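Long-range contacts in terminal oxygenase component of carbazole 1,9a-dioxygenase (Nocardioides aromaticivorans, PDB 3GCF), which probably catalyses, as the terminal Rieske non-heme iron oxygenase of a multicomponent system, the angular dioxygenation of carbazole with electrons delivered by a ferredoxin: residues 39-44 and 61-66; 68-73 and 130-135; 203-208 and 253-258. All coordinates share one frame; numbering follows the deposited sequence.

Contact 1 (39-44 and 61-66); sequences AFDHEL and LTRAKG
Arg63 turns the edge of its guanidinium to Asp41 OD1 and Leu44 O, which lie close to its plane. Its CG is anti to the backbone N (chi1 -175°), and the chain bends at chi3, which sets NE beside Leu44 O. NE and NH2 together grip Leu44 O side-on; NE stands 2.7 Å from it and above the carbonyl plane, whereas NH2 comes in within that plane. NH2 also forms a salt bridge with Asp41 OD1 at 2.8 Å and a weak bond to Asp41 O. The Asp41 and Arg63 side chains cross at about a right angle, the carboxylate is turned 88° against the guanidinium, and OD1 is met from above the carboxylate plane. A water joins OD1 to Arg63 NH1, which donates as well to Gly66 O. These bonds fix the rotation of the guanidinium. The rest of the contact is apolar: Leu44 CD2 lies 3.6 Å from Thr62 CA and 4.0 Å from Leu61 CB, while Ala39 CB touches Leu61 CD1. The contact thus ties the 3-10 turn after strand 34-40, and Leu44 beyond it, to strand 57-64 in the Rieske domain, with Val68 of strand 67-72 packed against Asp41, Leu44 and Arg63.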
loop_
_atom_site.group_PDB
_atom_site.type_symbol
_atom_site.label_atom_id
_atom_site.label_comp_id
_atom_site.label_asym_id
_atom_site.label_seq_id
_atom_site.Cartn_x
_atom_site.Cartn_y
_atom_site.Cartn_z
ATOM N N ALA A 39 -6.400 10.275 -25.345
ATOM C CA ALA A 39 -5.823 11.568 -25.040
ATOM C C ALA A 39 -6.363 12.590 -26.017
ATOM O O ALA A 39 -7.170 12.265 -26.887
ATOM C CB ALA A 39 -4.306 11.488 -25.171
ATOM N N PHE A 40 -5.912 13.828 -25.868
ATOM C CA PHE A 40 -6.318 14.888 -26.772
ATOM C C PHE A 40 -5.212 15.049 -27.800
ATOM O O PHE A 40 -4.029 14.927 -27.478
ATOM C CB PHE A 40 -6.554 16.178 -25.995
ATOM C CG PHE A 40 -7.793 16.138 -25.161
ATOM C CD1 PHE A 40 -9.038 16.369 -25.739
ATOM C CD2 PHE A 40 -7.731 15.779 -23.817
ATOM C CE1 PHE A 40 -10.208 16.237 -24.991
ATOM C CE2 PHE A 40 -8.894 15.644 -23.061
ATOM C CZ PHE A 40 -10.135 15.871 -23.649
ATOM N N ASP A 41 -5.605 15.310 -29.039
ATOM C CA ASP A 41 -4.651 15.458 -30.122
ATOM C C ASP A 41 -3.539 16.465 -29.835
ATOM O O ASP A 41 -2.378 16.234 -30.186
ATOM C CB ASP A 41 -5.380 15.850 -31.406
ATOM C CG ASP A 41 -4.499 15.732 -32.628
ATOM O OD1 ASP A 41 -3.930 14.641 -32.854
ATOM O OD2 ASP A 41 -4.377 16.725 -33.364
ATOM N N HIS A 42 -3.883 17.576 -29.192
ATOM C CA HIS A 42 -2.883 18.596 -28.905
ATOM C C HIS A 42 -1.870 18.227 -27.822
ATOM O O HIS A 42 -0.958 18.994 -27.534
ATOM C CB HIS A 42 -3.578 19.927 -28.589
ATOM C CG HIS A 42 -4.242 20.544 -29.786
ATOM N ND1 HIS A 42 -4.931 21.738 -29.731
ATOM C CD2 HIS A 42 -4.317 20.127 -31.074
ATOM C CE1 HIS A 42 -5.401 22.029 -30.932
ATOM N NE2 HIS A 42 -5.043 21.067 -31.764
ATOM N N GLU A 43 -2.024 17.050 -27.231
ATOM C CA GLU A 43 -1.080 16.593 -26.216
ATOM C C GLU A 43 0.130 15.990 -26.924
ATOM O O GLU A 43 1.167 15.747 -26.307
ATOM C CB GLU A 43 -1.695 15.503 -25.333
ATOM C CG GLU A 43 -2.770 15.961 -24.370
ATOM C CD GLU A 43 -3.235 14.823 -23.476
ATOM O OE1 GLU A 43 -2.392 14.255 -22.756
ATOM O OE2 GLU A 43 -4.434 14.486 -23.497
ATOM N N LEU A 44 -0.015 15.748 -28.223
ATOM C CA LEU A 44 1.045 15.128 -29.005
ATOM C C LEU A 44 1.624 15.970 -30.130
ATOM O O LEU A 44 0.975 16.195 -31.152
ATOM C CB LEU A 44 0.543 13.815 -29.599
ATOM C CG LEU A 44 0.209 12.655 -28.667
ATOM C CD1 LEU A 44 -1.025 11.922 -29.175
ATOM C CD2 LEU A 44 1.404 11.717 -28.583
ATOM N N LEU A 61 1.697 6.375 -26.938
ATOM C CA LEU A 61 1.266 7.181 -28.070
ATOM C C LEU A 61 2.370 8.130 -28.503
ATOM O O LEU A 61 3.141 8.611 -27.680
ATOM C CB LEU A 61 0.035 8.018 -27.703
ATOM C CG LEU A 61 -1.216 7.335 -27.142
ATOM C CD1 LEU A 61 -2.222 8.406 -26.745
ATOM C CD2 LEU A 61 -1.813 6.393 -28.174
ATOM N N THR A 62 2.439 8.400 -29.800
ATOM C CA THR A 62 3.415 9.340 -30.328
ATOM C C THR A 62 2.905 9.841 -31.670
ATOM O O THR A 62 1.947 9.290 -32.220
ATOM C CB THR A 62 4.799 8.682 -30.529
ATOM O OG1 THR A 62 5.743 9.684 -30.917
ATOM C CG2 THR A 62 4.741 7.614 -31.615
ATOM N N ARG A 63 3.510 10.909 -32.181
ATOM C CA ARG A 63 3.126 11.423 -33.490
ATOM C C ARG A 63 4.340 11.222 -34.398
ATOM O O ARG A 63 5.424 11.753 -34.136
ATOM C CB ARG A 63 2.754 12.906 -33.425
ATOM C CG ARG A 63 2.214 13.463 -34.747
ATOM C CD ARG A 63 1.937 14.963 -34.666
ATOM N NE ARG A 63 0.899 15.289 -33.686
ATOM C CZ ARG A 63 -0.404 15.061 -33.859
ATOM N NH1 ARG A 63 -0.842 14.506 -34.982
ATOM N NH2 ARG A 63 -1.267 15.371 -32.898
ATOM N N ALA A 64 4.155 10.429 -35.448
ATOM C CA ALA A 64 5.221 10.135 -36.401
ATOM C C ALA A 64 4.800 10.591 -37.797
ATOM O O ALA A 64 3.810 10.103 -38.354
ATOM C CB ALA A 64 5.514 8.641 -36.400
ATOM N N LYS A 65 5.560 11.527 -38.357
ATOM C CA LYS A 65 5.262 12.069 -39.677
ATOM C C LYS A 65 3.850 12.647 -39.693
ATOM O O LYS A 65 3.104 12.462 -40.655
ATOM C CB LYS A 65 5.384 10.983 -40.747
ATOM C CG LYS A 65 6.790 10.425 -40.915
ATOM C CD LYS A 65 6.787 9.236 -41.860
ATOM C CE LYS A 65 8.186 8.683 -42.065
ATOM N NZ LYS A 65 8.178 7.462 -42.927
ATOM N N GLY A 66 3.487 13.335 -38.612
ATOM C CA GLY A 66 2.174 13.950 -38.528
ATOM C C GLY A 66 1.031 13.061 -38.068
ATOM O O GLY A 66 -0.051 13.560 -37.764
HETATM O O HOH W 1 -3.590 14.151 -35.561
#

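Contact 2 (68-73 and 130-135); sequences VKAIAD and YPVQVA
Tyr130 N donates to Ala70 O at 2.9 Å and 165°, the one direct hydrogen bond between these antiparallel segments; the donor sits above the carbonyl plane. A water completes the polar link, accepting from Ala70 N at 2.8 Å and probably donating to Tyr130 O. Beyond this pair the strands splay, their directions 142° apart and their axes no closer than 7.3 Å, and side chains fill the interval. Val132 CG2 presses on Ala70 CB at 3.4 Å, tighter than a usual van der Waals contact, and Ala70 CB also meets Tyr130 CB. Val132 CG1, anti to its backbone N (chi1 171°), reaches Val68 CG1 at 4.1 Å, the two side chains crossing at about a right angle. Farther on, the CG2 methyls of Val68 and Val134 touch. The aromatic contact is made by the ring edge: Tyr130 turns CD1 and CE1 to the backbone of 70-72, with CE1 3.8 Å from Ala72 N and Ala70 O near the ring plane. Its hydroxyl is hydrogen-bonded to Glu57, outside the two segments. The chemistry is therefore split: one direct bond and one water link the segments at Ala70 and Tyr130, whereas toward Val68 and Val134 cohesion passes to aliphatic packing within the Rieske domain sheet.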
loop_
_atom_site.group_PDB
_atom_site.type_symbol
_atom_site.label_atom_id
_atom_site.label_comp_id
_atom_site.label_asym_id
_atom_site.label_seq_id
_atom_site.Cartn_x
_atom_site.Cartn_y
_atom_site.Cartn_z
ATOM N N VAL A 68 -0.664 10.216 -35.422
ATOM C CA VAL A 68 -0.614 9.655 -34.081
ATOM C C VAL A 68 -0.600 8.137 -34.199
ATOM O O VAL A 68 -1.431 7.548 -34.893
ATOM C CB VAL A 68 -1.838 10.099 -33.239
ATOM C CG1 VAL A 68 -1.802 9.439 -31.864
ATOM C CG2 VAL A 68 -1.847 11.613 -33.094
ATOM N N LYS A 69 0.355 7.507 -33.531
ATOM C CA LYS A 69 0.480 6.058 -33.567
ATOM C C LYS A 69 0.326 5.502 -32.158
ATOM O O LYS A 69 0.682 6.160 -31.183
ATOM C CB LYS A 69 1.856 5.656 -34.117
ATOM C CG LYS A 69 2.281 6.373 -35.401
ATOM C CD LYS A 69 1.319 6.129 -36.557
ATOM C CE LYS A 69 1.208 4.650 -36.891
ATOM N NZ LYS A 69 0.251 4.404 -38.011
ATOM N N ALA A 70 -0.209 4.291 -32.055
ATOM C CA ALA A 70 -0.380 3.644 -30.764
ATOM C C ALA A 70 0.257 2.259 -30.798
ATOM O O ALA A 70 -0.083 1.424 -31.642
ATOM C CB ALA A 70 -1.862 3.530 -30.413
ATOM N N ILE A 71 1.183 2.020 -29.875
ATOM C CA ILE A 71 1.867 0.738 -29.797
ATOM C C ILE A 71 1.903 0.276 -28.340
ATOM O O ILE A 71 1.848 1.092 -27.424
ATOM C CB ILE A 71 3.313 0.850 -30.366
ATOM C CG1 ILE A 71 3.983 -0.524 -30.380
ATOM C CG2 ILE A 71 4.141 1.832 -29.532
ATOM C CD1 ILE A 71 5.167 -0.609 -31.340
ATOM N N ALA A 72 1.975 -1.031 -28.125
ATOM C CA ALA A 72 2.012 -1.563 -26.773
ATOM C C ALA A 72 3.229 -1.001 -26.037
ATOM O O ALA A 72 4.345 -0.996 -26.571
ATOM C CB ALA A 72 2.067 -3.083 -26.809
ATOM N N ASP A 73 3.004 -0.520 -24.818
ATOM C CA ASP A 73 4.073 0.052 -24.008
ATOM C C ASP A 73 4.772 -1.048 -23.208
ATOM O O ASP A 73 4.792 -1.036 -21.975
ATOM C CB ASP A 73 3.495 1.119 -23.073
ATOM C CG ASP A 73 4.565 1.900 -22.345
ATOM O OD1 ASP A 73 5.728 1.905 -22.801
ATOM O OD2 ASP A 73 4.239 2.530 -21.320
ATOM N N TYR A 130 -2.142 -0.509 -32.168
ATOM C CA TYR A 130 -3.597 -0.350 -32.156
ATOM C C TYR A 130 -4.137 0.595 -33.215
ATOM O O TYR A 130 -3.479 1.556 -33.603
ATOM C CB TYR A 130 -4.076 0.162 -30.790
ATOM C CG TYR A 130 -3.574 -0.618 -29.602
ATOM C CD1 TYR A 130 -2.246 -0.517 -29.189
ATOM C CD2 TYR A 130 -4.427 -1.460 -28.889
ATOM C CE1 TYR A 130 -1.778 -1.238 -28.092
ATOM C CE2 TYR A 130 -3.971 -2.184 -27.796
ATOM C CZ TYR A 130 -2.649 -2.069 -27.402
ATOM O OH TYR A 130 -2.195 -2.785 -26.321
ATOM N N PRO A 131 -5.352 0.329 -33.704
ATOM C CA PRO A 131 -5.893 1.240 -34.714
ATOM C C PRO A 131 -6.143 2.559 -33.981
ATOM O O PRO A 131 -6.602 2.557 -32.837
ATOM C CB PRO A 131 -7.198 0.566 -35.134
ATOM C CG PRO A 131 -6.963 -0.893 -34.820
ATOM C CD PRO A 131 -6.239 -0.828 -33.500
ATOM N N VAL A 132 -5.830 3.674 -34.627
ATOM C CA VAL A 132 -6.024 4.984 -34.026
ATOM C C VAL A 132 -6.842 5.881 -34.949
ATOM O O VAL A 132 -6.724 5.799 -36.165
ATOM C CB VAL A 132 -4.665 5.687 -33.777
ATOM C CG1 VAL A 132 -4.888 7.140 -33.358
ATOM C CG2 VAL A 132 -3.879 4.942 -32.714
ATOM N N GLN A 133 -7.691 6.717 -34.372
ATOM C CA GLN A 133 -8.446 7.664 -35.175
ATOM C C GLN A 133 -8.649 8.927 -34.365
ATOM O O GLN A 133 -9.158 8.889 -33.245
ATOM C CB GLN A 133 -9.803 7.115 -35.618
ATOM C CG GLN A 133 -10.414 7.967 -36.734
ATOM C CD GLN A 133 -11.699 7.399 -37.303
ATOM O OE1 GLN A 133 -11.818 6.190 -37.516
ATOM N NE2 GLN A 133 -12.663 8.275 -37.574
ATOM N N VAL A 134 -8.220 10.043 -34.930
ATOM C CA VAL A 134 -8.358 11.325 -34.269
ATOM C C VAL A 134 -9.610 12.014 -34.802
ATOM O O VAL A 134 -9.794 12.138 -36.010
ATOM C CB VAL A 134 -7.117 12.201 -34.526
ATOM C CG1 VAL A 134 -7.289 13.564 -33.880
ATOM C CG2 VAL A 134 -5.880 11.515 -33.959
ATOM N N ALA A 135 -10.481 12.439 -33.896
ATOM C CA ALA A 135 -11.706 13.113 -34.298
ATOM C C ALA A 135 -12.088 14.160 -33.266
ATOM O O ALA A 135 -12.088 13.890 -32.065
ATOM C CB ALA A 135 -12.836 12.104 -34.472
HETATM O O HOH W 2 -1.361 3.039 -34.279
#

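Contact 3 (203-208 and 253-258); sequences RLAFPY and AELTGE
The two segments, neither a regular helix nor a strand, run in roughly opposed directions (151° between their end-to-end vectors), and their backbones come nearest at Ala205 and Leu255, whose CA atoms are 6.0 Å apart. Between the backbones, a water donates to Leu204 O at 2.6 Å and to Glu254 O at 2.8 Å and accepts from Phe206 N, so that one solvent molecule bridges both segments. At one end, Arg203 is the C-prime residue of the Schellman motif that closes helix 197-201. Its side chain bends at chi3 (-73°), which sets NE, and NH1 of the guanidinium approaches Glu258 O; the modelled separation is very short, and the detail of this bond is doubtful. The guanidinium turns its edge to that carbonyl, and the Glu258 carboxylate is not in contact with it. At the other end, Ala253 CB points in and lies 3.5 Å from Phe206 O. The Tyr208 ring stands obliquely to Ala253, its OH 3.2 Å from Ala253 N at an angle too poor for a hydrogen bond, and CZ 4.4 Å from Ala253 CB. Ala205 CB and Leu255 CD1 make a looser apolar touch at 4.4 Å. Phe206 directs its ring away from 253-258, toward the mononuclear iron site, where its side chain is about 4 Å from that of iron ligand His193 and its ring meets that of Phe333 with the planes at about 90°. Chemically, the contact relies on main-chain carbonyls and amides, one bridging water, the doubtful approach of Arg203 and slight apolar touches; it joins two loops of the catalytic domain, of which 203-208 carries Phe206 beside an iron ligand.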
loop_
_atom_site.group_PDB
_atom_site.type_symbol
_atom_site.label_atom_id
_atom_site.label_comp_id
_atom_site.label_asym_id
_atom_site.label_seq_id
_atom_site.Cartn_x
_atom_site.Cartn_y
_atom_site.Cartn_z
ATOM N N ARG A 203 -25.955 31.697 -13.555
ATOM C CA ARG A 203 -27.381 31.991 -13.386
ATOM C C ARG A 203 -28.283 30.838 -13.775
ATOM O O ARG A 203 -29.292 31.032 -14.450
ATOM C CB ARG A 203 -27.768 33.221 -14.217
ATOM C CG ARG A 203 -27.090 34.506 -13.788
ATOM C CD ARG A 203 -27.566 35.700 -14.617
ATOM N NE ARG A 203 -27.045 35.695 -15.987
ATOM C CZ ARG A 203 -27.786 35.536 -17.083
ATOM N NH1 ARG A 203 -29.101 35.364 -16.993
ATOM N NH2 ARG A 203 -27.208 35.559 -18.278
ATOM N N LEU A 204 -27.929 29.638 -13.342
ATOM C CA LEU A 204 -28.704 28.458 -13.681
ATOM C C LEU A 204 -29.934 28.228 -12.816
ATOM O O LEU A 204 -29.910 28.458 -11.606
ATOM C CB LEU A 204 -27.833 27.203 -13.581
ATOM C CG LEU A 204 -26.510 27.103 -14.335
ATOM C CD1 LEU A 204 -25.930 25.700 -14.108
ATOM C CD2 LEU A 204 -26.730 27.354 -15.825
ATOM N N ALA A 205 -31.015 27.792 -13.453
ATOM C CA ALA A 205 -32.226 27.428 -12.732
ATOM C C ALA A 205 -31.878 25.952 -12.613
ATOM O O ALA A 205 -32.070 25.188 -13.557
ATOM C CB ALA A 205 -33.464 27.618 -13.607
ATOM N N PHE A 206 -31.331 25.556 -11.470
ATOM C CA PHE A 206 -30.897 24.176 -11.307
ATOM C C PHE A 206 -31.640 23.444 -10.206
ATOM O O PHE A 206 -31.548 23.808 -9.034
ATOM C CB PHE A 206 -29.391 24.160 -11.032
ATOM C CG PHE A 206 -28.725 22.867 -11.384
ATOM C CD1 PHE A 206 -28.661 22.442 -12.707
ATOM C CD2 PHE A 206 -28.154 22.074 -10.396
ATOM C CE1 PHE A 206 -28.035 21.245 -13.041
ATOM C CE2 PHE A 206 -27.525 20.873 -10.722
ATOM C CZ PHE A 206 -27.465 20.461 -12.044
ATOM N N PRO A 207 -32.373 22.382 -10.568
ATOM C CA PRO A 207 -33.134 21.610 -9.585
ATOM C C PRO A 207 -32.277 20.658 -8.756
ATOM O O PRO A 207 -31.115 20.413 -9.080
ATOM C CB PRO A 207 -34.149 20.878 -10.452
ATOM C CG PRO A 207 -33.344 20.554 -11.672
ATOM C CD PRO A 207 -32.572 21.847 -11.929
ATOM N N TYR A 208 -32.857 20.135 -7.678
ATOM C CA TYR A 208 -32.164 19.195 -6.811
ATOM C C TYR A 208 -32.235 17.793 -7.409
ATOM O O TYR A 208 -31.510 16.888 -6.994
ATOM C CB TYR A 208 -32.791 19.186 -5.412
ATOM C CG TYR A 208 -32.637 20.490 -4.666
ATOM C CD1 TYR A 208 -31.434 21.195 -4.704
ATOM C CD2 TYR A 208 -33.681 21.011 -3.906
ATOM C CE1 TYR A 208 -31.272 22.387 -4.008
ATOM C CE2 TYR A 208 -33.529 22.211 -3.202
ATOM C CZ TYR A 208 -32.319 22.892 -3.261
ATOM O OH TYR A 208 -32.157 24.087 -2.600
ATOM N N ALA A 253 -34.085 25.958 -4.264
ATOM C CA ALA A 253 -33.168 26.494 -5.255
ATOM C C ALA A 253 -33.548 27.932 -5.557
ATOM O O ALA A 253 -34.684 28.343 -5.342
ATOM C CB ALA A 253 -33.219 25.652 -6.530
ATOM N N GLU A 254 -32.592 28.699 -6.057
ATOM C CA GLU A 254 -32.852 30.086 -6.383
ATOM C C GLU A 254 -33.480 30.188 -7.771
ATOM O O GLU A 254 -32.860 29.845 -8.774
ATOM C CB GLU A 254 -31.553 30.895 -6.341
ATOM C CG GLU A 254 -31.759 32.399 -6.467
ATOM C CD GLU A 254 -32.076 33.067 -5.139
ATOM O OE1 GLU A 254 -32.849 32.492 -4.340
ATOM O OE2 GLU A 254 -31.553 34.178 -4.896
ATOM N N LEU A 255 -34.731 30.636 -7.810
ATOM C CA LEU A 255 -35.468 30.822 -9.058
ATOM C C LEU A 255 -35.905 32.277 -9.045
ATOM O O LEU A 255 -36.973 32.618 -8.539
ATOM C CB LEU A 255 -36.692 29.903 -9.104
ATOM C CG LEU A 255 -36.553 28.583 -9.867
ATOM C CD1 LEU A 255 -35.206 27.943 -9.586
ATOM C CD2 LEU A 255 -37.691 27.654 -9.473
ATOM N N THR A 256 -35.056 33.140 -9.579
ATOM C CA THR A 256 -35.352 34.559 -9.596
ATOM C C THR A 256 -34.932 35.201 -10.912
ATOM O O THR A 256 -33.748 35.391 -11.175
ATOM C CB THR A 256 -34.668 35.269 -8.393
ATOM O OG1 THR A 256 -35.000 36.660 -8.400
ATOM C CG2 THR A 256 -33.153 35.102 -8.447
ATOM N N GLY A 257 -35.939 35.493 -11.734
ATOM C CA GLY A 257 -35.770 36.117 -13.038
ATOM C C GLY A 257 -35.161 35.559 -14.313
ATOM O O GLY A 257 -35.615 34.558 -14.864
ATOM N N GLU A 258 -34.075 36.186 -14.754
ATOM C CA GLU A 258 -33.372 35.751 -15.959
ATOM C C GLU A 258 -32.296 34.691 -15.692
ATOM O O GLU A 258 -31.105 35.001 -15.655
ATOM C CB GLU A 258 -32.753 36.953 -16.677
ATOM C CG GLU A 258 -33.614 38.205 -16.646
ATOM C CD GLU A 258 -34.482 38.345 -17.880
ATOM O OE1 GLU A 258 -35.397 37.513 -18.063
ATOM O OE2 GLU A 258 -34.253 39.286 -18.668
HETATM O O HOH W 3 -30.985 27.779 -9.335
#

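Contacts 1 and 2 belong to one antiparallel sheet of the Rieske domain, their centres about 9 Å apart, and they touch directly: Thr62 O and Lys69 N, 2.7 Å apart, probably form a hydrogen bond between neighbouring strands 57-64 and 67-72, and Leu61 CD2 packs on Ala70 CB at 3.6 Å. Contact 2 lies nearer the electron-transfer centre, with the Ile71 side chain about 11 Å from the [2Fe-2S] cluster; contact 1 is away from the annotated sites. Contact 3 stands apart in the catalytic domain, its centre about 42 Å from that of contact 1 and about 44 Å from that of contact 2. There the Phe206 side chain is about 7 Å from the iron(II) ion.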